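RRNA N-glycosidase (Bougainvillea spectabilis, PDB 3CTK) belongs to the ribosome-inactivating protein family, whose fold mixes alpha helices with beta strands. Local coordinates at residues L25-Q39 / Q236-S248. Sequence-based numbering, arbitrary orientation.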
# COMPACT_ATOMS: atom_id res chain seq x y z
N LEU A 25 2.74 -7.72 -8.81
CA LEU A 25 1.94 -8.42 -7.81
C LEU A 25 1.01 -9.49 -8.40
O LEU A 25 0.65 -10.45 -7.71
CB LEU A 25 1.09 -7.40 -7.03
CG LEU A 25 1.82 -6.27 -6.29
CD1 LEU A 25 0.81 -5.20 -5.86
CD2 LEU A 25 2.55 -6.84 -5.08
N ALA A 26 0.62 -9.32 -9.66
CA ALA A 26 -0.29 -10.26 -10.31
C ALA A 26 0.41 -11.57 -10.68
O ALA A 26 0.75 -11.79 -11.84
CB ALA A 26 -0.90 -9.62 -11.55
N LYS A 27 0.60 -12.43 -9.68
CA LYS A 27 1.27 -13.71 -9.88
C LYS A 27 0.35 -14.92 -9.74
O LYS A 27 0.77 -16.05 -10.01
CB LYS A 27 2.42 -13.85 -8.89
CG LYS A 27 3.43 -12.72 -8.93
CD LYS A 27 4.56 -12.96 -7.93
CE LYS A 27 5.53 -11.80 -7.89
NZ LYS A 27 6.09 -11.49 -9.24
N GLY A 28 -0.88 -14.69 -9.31
CA GLY A 28 -1.81 -15.80 -9.15
C GLY A 28 -2.72 -15.98 -10.35
O GLY A 28 -2.64 -15.23 -11.32
N THR A 29 -3.58 -17.00 -10.30
CA THR A 29 -4.51 -17.26 -11.39
C THR A 29 -5.63 -16.23 -11.33
O THR A 29 -6.26 -16.05 -10.29
CB THR A 29 -5.13 -18.66 -11.26
OG1 THR A 29 -4.08 -19.64 -11.32
CG2 THR A 29 -6.11 -18.91 -12.40
N PRO A 30 -5.89 -15.52 -12.44
CA PRO A 30 -6.96 -14.52 -12.47
C PRO A 30 -8.33 -15.09 -12.12
O PRO A 30 -8.60 -16.27 -12.38
CB PRO A 30 -6.92 -14.01 -13.91
CG PRO A 30 -5.50 -14.24 -14.32
CD PRO A 30 -5.21 -15.60 -13.74
N VAL A 31 -9.18 -14.27 -11.52
CA VAL A 31 -10.53 -14.69 -11.18
C VAL A 31 -11.45 -13.55 -11.62
O VAL A 31 -11.18 -12.38 -11.35
CB VAL A 31 -10.69 -14.96 -9.65
CG1 VAL A 31 -10.56 -13.67 -8.86
CG2 VAL A 31 -12.03 -15.61 -9.39
N CYS A 32 -12.52 -13.91 -12.32
CA CYS A 32 -13.47 -12.93 -12.84
C CYS A 32 -12.74 -11.81 -13.59
O CYS A 32 -13.06 -10.63 -13.46
CB CYS A 32 -14.33 -12.34 -11.70
SG CYS A 32 -15.33 -13.56 -10.78
N GLN A 33 -11.74 -12.21 -14.39
CA GLN A 33 -10.96 -11.29 -15.20
C GLN A 33 -10.19 -10.23 -14.41
O GLN A 33 -9.91 -9.14 -14.93
CB GLN A 33 -11.87 -10.59 -16.22
CG GLN A 33 -12.49 -11.54 -17.23
CD GLN A 33 -13.46 -10.83 -18.16
OE1 GLN A 33 -14.52 -10.37 -17.74
NE2 GLN A 33 -13.09 -10.74 -19.43
N LEU A 34 -9.84 -10.56 -13.17
CA LEU A 34 -9.09 -9.65 -12.30
C LEU A 34 -7.81 -10.33 -11.81
O LEU A 34 -7.78 -11.55 -11.61
CB LEU A 34 -9.94 -9.25 -11.09
CG LEU A 34 -11.17 -8.38 -11.35
CD1 LEU A 34 -12.03 -8.33 -10.09
CD2 LEU A 34 -10.74 -6.98 -11.76
N PRO A 35 -6.74 -9.55 -11.61
CA PRO A 35 -5.45 -10.07 -11.13
C PRO A 35 -5.61 -10.56 -9.69
O PRO A 35 -6.49 -10.09 -8.96
CB PRO A 35 -4.53 -8.85 -11.22
CG PRO A 35 -5.20 -7.97 -12.24
CD PRO A 35 -6.64 -8.11 -11.88
N VAL A 36 -4.77 -11.51 -9.28
CA VAL A 36 -4.82 -12.08 -7.94
C VAL A 36 -3.40 -12.32 -7.43
O VAL A 36 -2.52 -12.69 -8.21
CB VAL A 36 -5.59 -13.43 -7.93
CG1 VAL A 36 -5.66 -13.99 -6.51
CG2 VAL A 36 -6.99 -13.24 -8.51
N THR A 37 -3.16 -12.09 -6.14
CA THR A 37 -1.83 -12.32 -5.57
C THR A 37 -1.67 -13.80 -5.22
O THR A 37 -2.64 -14.56 -5.21
CB THR A 37 -1.59 -11.50 -4.27
OG1 THR A 37 -2.49 -11.94 -3.25
CG2 THR A 37 -1.80 -10.01 -4.52
N LEU A 38 -0.43 -14.21 -4.95
CA LEU A 38 -0.13 -15.59 -4.55
C LEU A 38 -0.03 -15.64 -3.03
O LEU A 38 0.55 -14.74 -2.42
CB LEU A 38 1.20 -16.05 -5.15
CG LEU A 38 1.25 -16.64 -6.55
CD1 LEU A 38 2.70 -16.99 -6.89
CD2 LEU A 38 0.38 -17.88 -6.61
N GLN A 39 -0.57 -16.69 -2.41
CA GLN A 39 -0.52 -16.83 -0.96
C GLN A 39 0.89 -17.16 -0.48
O GLN A 39 1.33 -16.68 0.56
CB GLN A 39 -1.49 -17.90 -0.48
CG GLN A 39 -1.47 -18.10 1.03
CD GLN A 39 -2.57 -19.02 1.51
OE1 GLN A 39 -3.00 -19.92 0.80
NE2 GLN A 39 -3.02 -18.81 2.75
N GLN A 236 -20.78 -4.58 -9.83
CA GLN A 236 -20.91 -3.39 -9.00
C GLN A 236 -19.60 -2.98 -8.34
O GLN A 236 -19.37 -1.80 -8.08
CB GLN A 236 -21.97 -3.64 -7.92
CG GLN A 236 -23.37 -3.82 -8.46
CD GLN A 236 -24.34 -4.38 -7.44
OE1 GLN A 236 -25.54 -4.47 -7.69
NE2 GLN A 236 -23.82 -4.78 -6.28
N ILE A 237 -18.74 -3.96 -8.08
CA ILE A 237 -17.48 -3.67 -7.39
C ILE A 237 -16.22 -3.88 -8.23
O ILE A 237 -15.16 -3.33 -7.94
CB ILE A 237 -17.41 -4.51 -6.08
CG1 ILE A 237 -16.13 -4.20 -5.30
CG2 ILE A 237 -17.52 -5.99 -6.40
CD1 ILE A 237 -16.10 -2.82 -4.69
N SER A 238 -16.32 -4.68 -9.30
CA SER A 238 -15.16 -4.95 -10.14
C SER A 238 -14.46 -3.69 -10.68
O SER A 238 -13.23 -3.66 -10.77
CB SER A 238 -15.56 -5.87 -11.31
OG SER A 238 -16.58 -5.30 -12.10
N PRO A 239 -15.22 -2.64 -11.04
CA PRO A 239 -14.57 -1.43 -11.56
C PRO A 239 -13.65 -0.72 -10.56
O PRO A 239 -12.77 0.05 -10.96
CB PRO A 239 -15.75 -0.55 -11.97
CG PRO A 239 -16.83 -1.55 -12.30
CD PRO A 239 -16.69 -2.55 -11.18
N ASP A 240 -13.86 -0.96 -9.27
CA ASP A 240 -13.04 -0.32 -8.24
C ASP A 240 -11.83 -1.17 -7.85
O ASP A 240 -10.97 -0.71 -7.10
CB ASP A 240 -13.86 -0.05 -6.98
CG ASP A 240 -14.98 0.94 -7.21
OD1 ASP A 240 -14.77 1.93 -7.94
OD2 ASP A 240 -16.07 0.74 -6.64
N MET A 241 -11.75 -2.39 -8.36
CA MET A 241 -10.65 -3.30 -8.01
C MET A 241 -9.42 -3.25 -8.90
O MET A 241 -9.52 -3.22 -10.13
CB MET A 241 -11.16 -4.74 -7.96
CG MET A 241 -12.33 -4.97 -7.03
SD MET A 241 -12.06 -4.33 -5.36
CE MET A 241 -10.79 -5.44 -4.74
N GLY A 242 -8.25 -3.26 -8.26
CA GLY A 242 -6.98 -3.25 -8.98
C GLY A 242 -6.37 -4.65 -8.98
O GLY A 242 -5.91 -5.14 -10.01
N ILE A 243 -6.35 -5.28 -7.81
CA ILE A 243 -5.82 -6.64 -7.68
C ILE A 243 -6.43 -7.25 -6.41
O ILE A 243 -6.57 -6.57 -5.39
CB ILE A 243 -4.27 -6.67 -7.59
CG1 ILE A 243 -3.79 -8.12 -7.48
CG2 ILE A 243 -3.79 -5.87 -6.39
CD1 ILE A 243 -2.28 -8.30 -7.66
N LEU A 244 -6.82 -8.52 -6.51
CA LEU A 244 -7.44 -9.23 -5.39
C LEU A 244 -6.46 -10.04 -4.56
O LEU A 244 -5.38 -10.42 -5.02
CB LEU A 244 -8.52 -10.18 -5.89
CG LEU A 244 -9.63 -9.64 -6.80
CD1 LEU A 244 -10.63 -10.75 -7.10
CD2 LEU A 244 -10.32 -8.47 -6.13
N LYS A 245 -6.85 -10.31 -3.32
CA LYS A 245 -6.03 -11.11 -2.42
C LYS A 245 -6.21 -12.57 -2.82
O LYS A 245 -7.26 -12.96 -3.34
CB LYS A 245 -6.47 -10.91 -0.97
CG LYS A 245 -5.64 -11.72 0.05
CD LYS A 245 -6.13 -11.50 1.49
CE LYS A 245 -7.45 -12.21 1.76
NZ LYS A 245 -7.31 -13.70 1.68
N PHE A 246 -5.17 -13.36 -2.58
CA PHE A 246 -5.16 -14.79 -2.89
C PHE A 246 -6.35 -15.53 -2.27
O PHE A 246 -7.02 -14.97 -1.40
CB PHE A 246 -3.88 -15.44 -2.37
CG PHE A 246 -3.65 -15.23 -0.89
CD1 PHE A 246 -2.76 -14.25 -0.44
CD2 PHE A 246 -4.34 -15.98 0.05
CE1 PHE A 246 -2.56 -14.03 0.93
CE2 PHE A 246 -4.16 -15.76 1.43
CZ PHE A 246 -3.27 -14.78 1.87
N LYS A 247 -6.57 -16.77 -2.73
CA LYS A 247 -7.62 -17.66 -2.23
C LYS A 247 -8.47 -18.40 -3.27
O LYS A 247 -8.56 -17.99 -4.42
CB LYS A 247 -8.58 -16.91 -1.32
CG LYS A 247 -8.31 -17.12 0.15
CD LYS A 247 -8.43 -18.58 0.51
CE LYS A 247 -8.45 -18.76 2.01
NZ LYS A 247 -8.87 -20.14 2.33
N SER A 248 -9.10 -19.48 -2.83
CA SER A 248 -9.97 -20.33 -3.64
C SER A 248 -9.76 -20.18 -5.15
O SER A 248 -9.21 -21.11 -5.76
CB SER A 248 -11.43 -20.03 -3.30
OG SER A 248 -12.32 -20.93 -3.94
OXT SER A 248 -10.15 -19.12 -5.70
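Gln39 lies over one face of the Phe246 ring and Lys245 CG over the opposite face, while Thr37 OG1 sits at the edge near the ring plane. The Gln39 CB hydrogens make a CH-pi contact, with CB 3.6 Å from the Phe246 ring centroid. With CG anti to the backbone N (chi1 180°) and the chain extended beyond it, Gln39 runs along the CD2-CE2 side of the face and stacks its amide there, planes 21° apart; a glutamine suits this exposed place because its methylenes and flat amide pack on the ring while solvent tolerates the polar end.

Further back along both chains, Val36 and Leu244 form a single beta bridge. Leu244 N donates to Pro35 O (2.9 Å), almost straight at 175°, and Thr37 N to Leu244 O (3.0 Å). Proline suits position 35 because the bridge uses only its carbonyl, so the missing N-H costs nothing, and its ring packs on Ile243 CG1 and Gly242 O. Thr37 OG1 accepts a weak bond from Phe246 N (3.1 Å) and is also hydrogen-bonded to Thr67 O.

Branched aliphatics fill the buried flanks: Ile243 CD1 reaches Leu25 CB (3.5 Å), whereas Leu244 CD1 meets Val31 CG1 tightly at 3.4 Å and also touches Leu34 CD1. Leu244 packs besides on Ile205 of helix 198-208, and Cys32 is disulfide-bonded to Cys212. Two backbone bonds thus set the tail's register, and aliphatic contacts and the amide-on-ring stack hold it to the loop after helix 14-25, without relying on paired charges.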